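Local coordinates for 2,3-bisphosphoglycerate-independent phosphoglycerate mutase (Pyrococcus horikoshii, PDB 2ZKT), which probably interconverts 2-phosphoglycerate and 3-phosphoglycerate in glycolysis, as a 2,3-bisphosphoglycerate-independent, metal-binding mutase of the alkaline phosphatase superfamily, at residues B[305-311]-B[350-356]; B[25-30]-B[378-382]; B[234-239]-B[260-264]. All blocks are in the same frame, centred on the assembly; numbering follows the deposited sequence.

Contact 1. Residues B[305-311]-B[350-356]. With ZN (zinc ion), chain H.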
# COMPACT_ATOMS: atom_id res chain seq x y z
N ASP B 305 -4.30 13.71 6.60
CA ASP B 305 -4.08 15.11 6.28
C ASP B 305 -2.87 15.74 6.98
O ASP B 305 -2.23 16.65 6.43
CB ASP B 305 -5.33 15.93 6.60
CG ASP B 305 -5.18 17.40 6.23
OD1 ASP B 305 -4.95 17.70 5.03
OD2 ASP B 305 -5.29 18.25 7.15
N ALA B 306 -2.55 15.25 8.18
CA ALA B 306 -1.40 15.79 8.92
C ALA B 306 -0.08 15.41 8.24
O ALA B 306 0.83 16.24 8.12
CB ALA B 306 -1.41 15.28 10.35
N ALA B 307 0.01 14.17 7.77
CA ALA B 307 1.24 13.71 7.11
C ALA B 307 1.50 14.57 5.87
O ALA B 307 2.66 14.86 5.54
CB ALA B 307 1.11 12.25 6.72
N GLY B 308 0.42 14.99 5.21
CA GLY B 308 0.54 15.83 4.02
C GLY B 308 1.04 17.21 4.39
O GLY B 308 1.90 17.78 3.72
N HIS B 309 0.51 17.77 5.48
CA HIS B 309 0.94 19.09 5.93
C HIS B 309 2.42 19.07 6.33
O HIS B 309 3.12 20.06 6.15
CB HIS B 309 0.08 19.55 7.11
CG HIS B 309 -1.17 20.29 6.71
ND1 HIS B 309 -1.14 21.55 6.14
CD2 HIS B 309 -2.48 19.94 6.80
CE1 HIS B 309 -2.38 21.95 5.90
NE2 HIS B 309 -3.21 20.99 6.29
N ASP B 310 2.88 17.93 6.85
CA ASP B 310 4.29 17.81 7.28
C ASP B 310 5.28 17.26 6.23
O ASP B 310 6.45 17.06 6.54
CB ASP B 310 4.38 16.97 8.55
CG ASP B 310 3.71 17.63 9.73
OD1 ASP B 310 4.02 18.81 10.01
OD2 ASP B 310 2.87 16.96 10.39
N ASN B 311 4.81 17.03 5.00
CA ASN B 311 5.67 16.52 3.92
C ASN B 311 6.31 15.18 4.27
O ASN B 311 7.54 15.02 4.20
CB ASN B 311 6.77 17.54 3.60
CG ASN B 311 7.44 17.26 2.27
OD1 ASN B 311 7.86 18.18 1.56
ND2 ASN B 311 7.55 15.99 1.92
N PRO B 350 -1.11 17.74 -0.98
CA PRO B 350 0.17 17.22 -1.49
C PRO B 350 1.30 17.43 -0.49
O PRO B 350 1.38 18.49 0.15
CB PRO B 350 0.39 18.04 -2.77
CG PRO B 350 -0.98 18.53 -3.16
CD PRO B 350 -1.61 18.84 -1.83
N CYS B 351 2.17 16.43 -0.34
CA CYS B 351 3.29 16.55 0.58
C CYS B 351 4.23 17.67 0.10
O CYS B 351 4.76 18.43 0.91
CB CYS B 351 4.04 15.21 0.66
SG CYS B 351 3.11 13.90 1.54
N GLU B 352 4.41 17.78 -1.22
CA GLU B 352 5.29 18.82 -1.77
C GLU B 352 4.72 20.23 -1.56
O GLU B 352 5.45 21.23 -1.70
CB GLU B 352 5.53 18.61 -3.28
CG GLU B 352 4.34 18.99 -4.18
CD GLU B 352 4.74 19.16 -5.65
OE1 GLU B 352 5.28 18.20 -6.25
OE2 GLU B 352 4.50 20.26 -6.21
N VAL B 353 3.43 20.33 -1.24
CA VAL B 353 2.80 21.64 -1.02
C VAL B 353 2.68 21.97 0.47
O VAL B 353 2.69 23.14 0.86
CB VAL B 353 1.39 21.71 -1.68
CG1 VAL B 353 0.78 23.12 -1.51
CG2 VAL B 353 1.49 21.36 -3.15
N MET B 354 2.57 20.93 1.30
CA MET B 354 2.45 21.09 2.76
C MET B 354 1.22 21.90 3.18
O MET B 354 1.21 22.58 4.21
CB MET B 354 3.73 21.74 3.33
CG MET B 354 4.97 20.84 3.23
SD MET B 354 6.49 21.58 3.90
CE MET B 354 6.26 21.28 5.69
N ASN B 355 0.17 21.81 2.36
CA ASN B 355 -1.08 22.50 2.61
C ASN B 355 -2.08 22.05 1.54
O ASN B 355 -1.69 21.37 0.59
CB ASN B 355 -0.89 24.02 2.52
CG ASN B 355 -1.82 24.77 3.46
OD1 ASN B 355 -3.04 24.55 3.49
ND2 ASN B 355 -1.25 25.69 4.25
N HIS B 356 -3.34 22.41 1.71
CA HIS B 356 -4.39 22.03 0.76
C HIS B 356 -4.09 22.56 -0.64
O HIS B 356 -3.65 23.71 -0.80
CB HIS B 356 -5.74 22.59 1.22
CG HIS B 356 -6.17 22.13 2.58
ND1 HIS B 356 -7.43 22.39 3.09
CD2 HIS B 356 -5.50 21.45 3.55
CE1 HIS B 356 -7.52 21.88 4.31
NE2 HIS B 356 -6.36 21.31 4.61
ZN ZN H . -5.46 20.15 6.35
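Metal coordination is the dominant link here. Asp305 OD2 lies 2.1 Å from the zinc ion, His309 NE2 2.4 Å and His356 NE2 2.3 Å. Asp305 and His309 stand one helical turn apart, so a single helix face offers a carboxylate and an imidazole together, while His356 closes on the ion from the loop. The two histidine rings meet rim to rim, with centroids 5.4 Å apart, because each directs a nitrogen at the same metal. The side chain of His356 is also about 4 Å from the second zinc, held by Asp13, Ser60, Asp346 and His347; a paired metal site of this kind is found in alkaline phosphatase and in BPG-independent mutases, and is consistent with the active site here.

Hydrogen bonds orient these ligands. His309 ND1 donates to Met354 O at 3.2 Å, leaving NE2 for the zinc. Outside the pair, Thr349 holds Asp305 OD1, and His356 ND1 bonds to Ala58 O.

Backbone and apolar packing supply the rest. Gly308 O receives a CA-H...O contact from Met354 CA at 3.5 Å, and the helix ends in a Schellman motif at Asn311, whose positive phi asparagine tolerates well. Asn311 CB packs 3.8 Å from Met354 CG. Pro350 O accepts from Val353 N and Met354 N, at 3.1 and 2.9 Å, curling the loop against the helix end.

Helix 303-309 thus meets the loop between strands 339-344 and 361-366, while Ala307 is small enough to sit against Leu315, Lys316 and Leu319 of helix 313-331 and Cys351 touches Pro313 at that helix's start.

Contact 2. Residues B[25-30]-B[378-382]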
# COMPACT_ATOMS: atom_id res chain seq x y z
N GLY B 25 7.51 7.91 -8.41
CA GLY B 25 6.56 8.67 -9.21
C GLY B 25 5.10 8.41 -8.89
O GLY B 25 4.22 8.86 -9.62
N LEU B 26 4.83 7.67 -7.82
CA LEU B 26 3.46 7.38 -7.43
C LEU B 26 3.06 8.32 -6.31
O LEU B 26 3.91 8.99 -5.70
CB LEU B 26 3.32 5.93 -6.92
CG LEU B 26 3.83 4.78 -7.82
CD1 LEU B 26 3.44 3.46 -7.18
CD2 LEU B 26 3.25 4.90 -9.23
N THR B 27 1.75 8.39 -6.06
CA THR B 27 1.25 9.21 -4.98
C THR B 27 1.16 8.25 -3.79
O THR B 27 1.17 7.03 -3.98
CB THR B 27 -0.16 9.72 -5.27
OG1 THR B 27 -1.04 8.60 -5.42
CG2 THR B 27 -0.17 10.58 -6.55
N PRO B 28 1.09 8.79 -2.56
CA PRO B 28 1.00 7.94 -1.36
C PRO B 28 -0.13 6.92 -1.48
O PRO B 28 0.02 5.77 -1.07
CB PRO B 28 0.74 8.97 -0.25
CG PRO B 28 1.58 10.13 -0.71
CD PRO B 28 1.25 10.21 -2.19
N LEU B 29 -1.26 7.34 -2.05
CA LEU B 29 -2.41 6.45 -2.21
C LEU B 29 -2.12 5.31 -3.17
O LEU B 29 -2.56 4.18 -2.93
CB LEU B 29 -3.64 7.23 -2.72
CG LEU B 29 -4.83 6.34 -3.17
CD1 LEU B 29 -5.21 5.34 -2.07
CD2 LEU B 29 -6.02 7.23 -3.51
N GLU B 30 -1.39 5.59 -4.24
CA GLU B 30 -1.08 4.56 -5.22
C GLU B 30 -0.04 3.59 -4.65
O GLU B 30 -0.21 2.37 -4.69
CB GLU B 30 -0.58 5.20 -6.53
CG GLU B 30 -1.65 6.02 -7.24
CD GLU B 30 -1.09 6.95 -8.32
OE1 GLU B 30 0.07 7.41 -8.17
OE2 GLU B 30 -1.82 7.24 -9.31
N PHE B 378 -7.48 1.61 -6.71
CA PHE B 378 -7.90 2.94 -6.29
C PHE B 378 -6.70 3.88 -6.24
O PHE B 378 -5.82 3.74 -5.40
CB PHE B 378 -8.59 2.89 -4.91
CG PHE B 378 -9.22 4.20 -4.50
CD1 PHE B 378 -10.05 4.91 -5.39
CD2 PHE B 378 -8.99 4.74 -3.22
CE1 PHE B 378 -10.63 6.13 -5.02
CE2 PHE B 378 -9.58 5.96 -2.84
CZ PHE B 378 -10.40 6.66 -3.75
N GLY B 379 -6.67 4.84 -7.17
CA GLY B 379 -5.57 5.79 -7.22
C GLY B 379 -5.91 6.98 -8.11
O GLY B 379 -6.84 6.90 -8.92
N GLU B 380 -5.17 8.07 -7.97
CA GLU B 380 -5.44 9.26 -8.77
C GLU B 380 -5.39 9.01 -10.28
O GLU B 380 -6.28 9.47 -11.00
CB GLU B 380 -4.48 10.40 -8.39
CG GLU B 380 -4.73 10.96 -6.99
CD GLU B 380 -3.87 10.29 -5.92
OE1 GLU B 380 -3.62 9.07 -6.01
OE2 GLU B 380 -3.45 11.00 -4.97
N ARG B 381 -4.38 8.28 -10.77
CA ARG B 381 -4.32 8.04 -12.21
C ARG B 381 -5.44 7.12 -12.69
O ARG B 381 -5.93 7.26 -13.81
CB ARG B 381 -2.94 7.47 -12.62
CG ARG B 381 -1.99 8.55 -13.20
CD ARG B 381 -1.74 9.69 -12.20
NE ARG B 381 -0.85 9.29 -11.10
CZ ARG B 381 0.48 9.27 -11.19
NH1 ARG B 381 1.09 9.62 -12.31
NH2 ARG B 381 1.21 8.86 -10.16
N GLU B 382 -5.87 6.20 -11.82
CA GLU B 382 -6.96 5.29 -12.15
C GLU B 382 -8.29 6.08 -12.16
O GLU B 382 -9.13 5.90 -13.05
CB GLU B 382 -7.00 4.17 -11.09
CG GLU B 382 -7.71 2.88 -11.52
CD GLU B 382 -6.89 2.03 -12.50
OE1 GLU B 382 -5.65 2.17 -12.54
OE2 GLU B 382 -7.49 1.20 -13.22
O HOH W 1 4.46 9.98 -12.29
O HOH W 2 -3.76 4.92 -9.82
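Arg381 lays its guanidinium edge-on along residues 25-30, reaching from Gly25 to Glu30. Arg381 NH2 donates to Gly25 O at 3.1 Å and to Glu30 OE1 at 2.7 Å, while Arg381 NE donates to Glu30 OE2 at 2.9 Å, so the salt bridge is two-pronged. Arginine suits the place because its planar group can serve a carboxylate and a carbonyl at once. Gly25 itself has phi/psi of 81/9, where a side chain would jam against the preceding carbonyl. Glu30 OE2 also accepts from the backbone Arg381 N at 3.1 Å, an amide in the first turn of helix 380-383 that lacks a helical acceptor. A water links Glu30 OE2 to the next such amide, Glu382 N.

Glu30 does double duty, since with Thr27 it forms a capping box at the start of helix 28-31: Thr27 OG1 accepts from Glu30 N at 3.3 Å, and Glu30 OE1 accepts from Thr27 N at 2.9 Å. Two helix N-termini are therefore joined through one carboxylate. Thr27 OG1 donates in turn to Glu380 OE1 at 2.7 Å, and the other oxygen of Glu380 bonds to Asp17 N.

Gly379, the N-cap residue of the second helix, has to be small: a CB there would come within 2.8 Å of Glu30 CG. Beside it the contact turns apolar. Leu29 CD2 makes an off-centre CH-pi contact 4.2 Å from the centroid of the Phe378 ring, and both side chains rest on Pro362 of strand 361-366, with Leu29 also touching Ile320 of helix 313-331.

Contact 3. Residues B[234-239]-B[260-264]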
# COMPACT_ATOMS: atom_id res chain seq x y z
N ILE B 234 -27.92 27.51 4.60
CA ILE B 234 -28.38 26.32 3.89
C ILE B 234 -29.90 26.32 3.91
O ILE B 234 -30.52 26.66 4.92
CB ILE B 234 -27.88 25.02 4.55
CG1 ILE B 234 -28.39 24.93 5.98
CG2 ILE B 234 -26.35 24.98 4.51
CD1 ILE B 234 -28.28 23.54 6.56
N PRO B 235 -30.53 25.93 2.78
CA PRO B 235 -31.99 25.88 2.64
C PRO B 235 -32.61 25.09 3.80
O PRO B 235 -33.34 25.63 4.63
CB PRO B 235 -32.19 25.17 1.30
CG PRO B 235 -30.99 25.59 0.51
CD PRO B 235 -29.88 25.45 1.54
N MET B 236 -32.30 23.79 3.83
CA MET B 236 -32.79 22.89 4.86
C MET B 236 -31.69 21.92 5.27
O MET B 236 -30.67 21.80 4.59
CB MET B 236 -34.02 22.13 4.34
CG MET B 236 -33.77 21.34 3.06
SD MET B 236 -35.30 20.61 2.43
CE MET B 236 -35.92 21.97 1.42
N LYS B 237 -31.90 21.22 6.38
CA LYS B 237 -30.91 20.26 6.86
C LYS B 237 -30.86 19.00 5.98
O LYS B 237 -31.79 18.70 5.22
CB LYS B 237 -31.21 19.91 8.33
CG LYS B 237 -31.72 21.10 9.14
CD LYS B 237 -31.38 20.99 10.63
CE LYS B 237 -29.93 21.37 10.90
NZ LYS B 237 -29.56 21.29 12.35
N PHE B 238 -29.74 18.28 6.10
CA PHE B 238 -29.50 17.04 5.34
C PHE B 238 -30.66 16.05 5.56
O PHE B 238 -31.27 15.56 4.60
CB PHE B 238 -28.18 16.42 5.81
CG PHE B 238 -27.64 15.34 4.90
CD1 PHE B 238 -26.82 15.66 3.82
CD2 PHE B 238 -27.94 13.99 5.15
CE1 PHE B 238 -26.28 14.67 3.00
CE2 PHE B 238 -27.41 12.99 4.33
CZ PHE B 238 -26.57 13.33 3.25
N THR B 239 -30.94 15.77 6.83
CA THR B 239 -31.99 14.84 7.24
C THR B 239 -33.33 15.10 6.57
O THR B 239 -33.97 14.17 6.06
CB THR B 239 -32.21 14.88 8.78
OG1 THR B 239 -32.30 16.26 9.20
CG2 THR B 239 -31.06 14.18 9.52
N ARG B 260 -22.78 18.65 12.40
CA ARG B 260 -23.86 19.01 13.32
C ARG B 260 -24.73 20.10 12.73
O ARG B 260 -25.97 20.02 12.77
CB ARG B 260 -23.30 19.46 14.68
CG ARG B 260 -23.13 18.31 15.67
CD ARG B 260 -22.30 18.67 16.89
NE ARG B 260 -22.15 17.51 17.78
CZ ARG B 260 -21.20 17.37 18.70
NH1 ARG B 260 -20.29 18.32 18.88
NH2 ARG B 260 -21.16 16.26 19.44
N ALA B 261 -24.09 21.13 12.17
CA ALA B 261 -24.83 22.24 11.57
C ALA B 261 -25.82 21.75 10.50
O ALA B 261 -26.94 22.25 10.43
CB ALA B 261 -23.85 23.25 10.96
N VAL B 262 -25.44 20.76 9.68
CA VAL B 262 -26.36 20.30 8.64
C VAL B 262 -27.34 19.21 9.11
O VAL B 262 -28.16 18.73 8.32
CB VAL B 262 -25.61 19.83 7.35
CG1 VAL B 262 -24.76 20.99 6.82
CG2 VAL B 262 -24.74 18.61 7.64
N GLY B 263 -27.25 18.84 10.39
CA GLY B 263 -28.20 17.88 10.93
C GLY B 263 -27.79 16.46 11.28
O GLY B 263 -28.65 15.62 11.53
N PHE B 264 -26.49 16.17 11.29
CA PHE B 264 -26.04 14.81 11.63
C PHE B 264 -25.97 14.59 13.14
O PHE B 264 -25.81 15.54 13.91
CB PHE B 264 -24.66 14.54 11.02
CG PHE B 264 -24.68 14.23 9.55
CD1 PHE B 264 -24.90 15.24 8.61
CD2 PHE B 264 -24.49 12.92 9.10
CE1 PHE B 264 -24.92 14.95 7.25
CE2 PHE B 264 -24.51 12.62 7.74
CZ PHE B 264 -24.72 13.63 6.81
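Ile234 opens the segment with its CB pointing at the partner; Ile234 CD1 comes within 4.4 Å of Val262 CG1 and 4.3 Å of Ala261 O, and Tyr70 touches both Ile234 and Val262. The chain then swings outward before returning at Lys237, the N-cap residue of helix 238-242. Here the long aliphatic part of the lysine runs beside the backbone of the other segment: Lys237 CB is 3.3 Å from Val262 O and Lys237 CE 3.2 Å from Ala261 O. Ala261 O is hydrogen-bonded to the hydroxyl of Tyr231.

At Phe238 the two backbones join. Phe238 N donates to Val262 O at 2.8 Å, so an amide of a starting helix meets a carbonyl left over where another helix has ended. That ending is a Schellman motif with Gly263 at positive phi (109/11); one of its two bonds back into the last turn is Gly263 N to Arg260 O, 2.9 Å. Glycine is called for by these angles alone, and a CB would in addition sit only 3.3 Å from Lys237 CB. The helix so terminated, 253-261, is the crossover of a beta-alpha-beta unit joining the adjacent parallel strands 246-249 and 265-267.

The Phe238 side chain reaches into the interior, where Phe264 CE1 lies over one face of its ring, 3.6 Å from Phe238 CG; the ring centroids are 4.8 Å apart, with planes at 42°. Large aromatic side chains fill this buried space, with Trp242 and Phe296 beside Phe238 and Phe68 beside Phe264. Thr239 CG2 lies 3.5 Å from Gly263 O, and a CB on Gly263 would come 3.4 Å from Thr239 OG1.

In the fold
Contacts 1 and 2 are neighbours on the same side of the chain's centre, their centres 16 Å apart and their nearest atoms about 5 Å. Asp17 bridges the gap: its side chain hydrogen-bonds to Cys351 N in contact 1 and its backbone amide to the Glu380 carboxylate in contact 2. Lys316 of helix 313-331 touches both Ala307 and Pro28. Contact 1 belongs to the two-zinc centre itself, whereas the side chain of Phe378 in contact 2 is about 12 Å from the calcium ion. Contact 3 lies across the chain's centre from contact 1, 30 Å away between centres, and 33 Å from contact 2. In sequence, contacts 3 and 1 follow in series between residues 25-30 and 378-382.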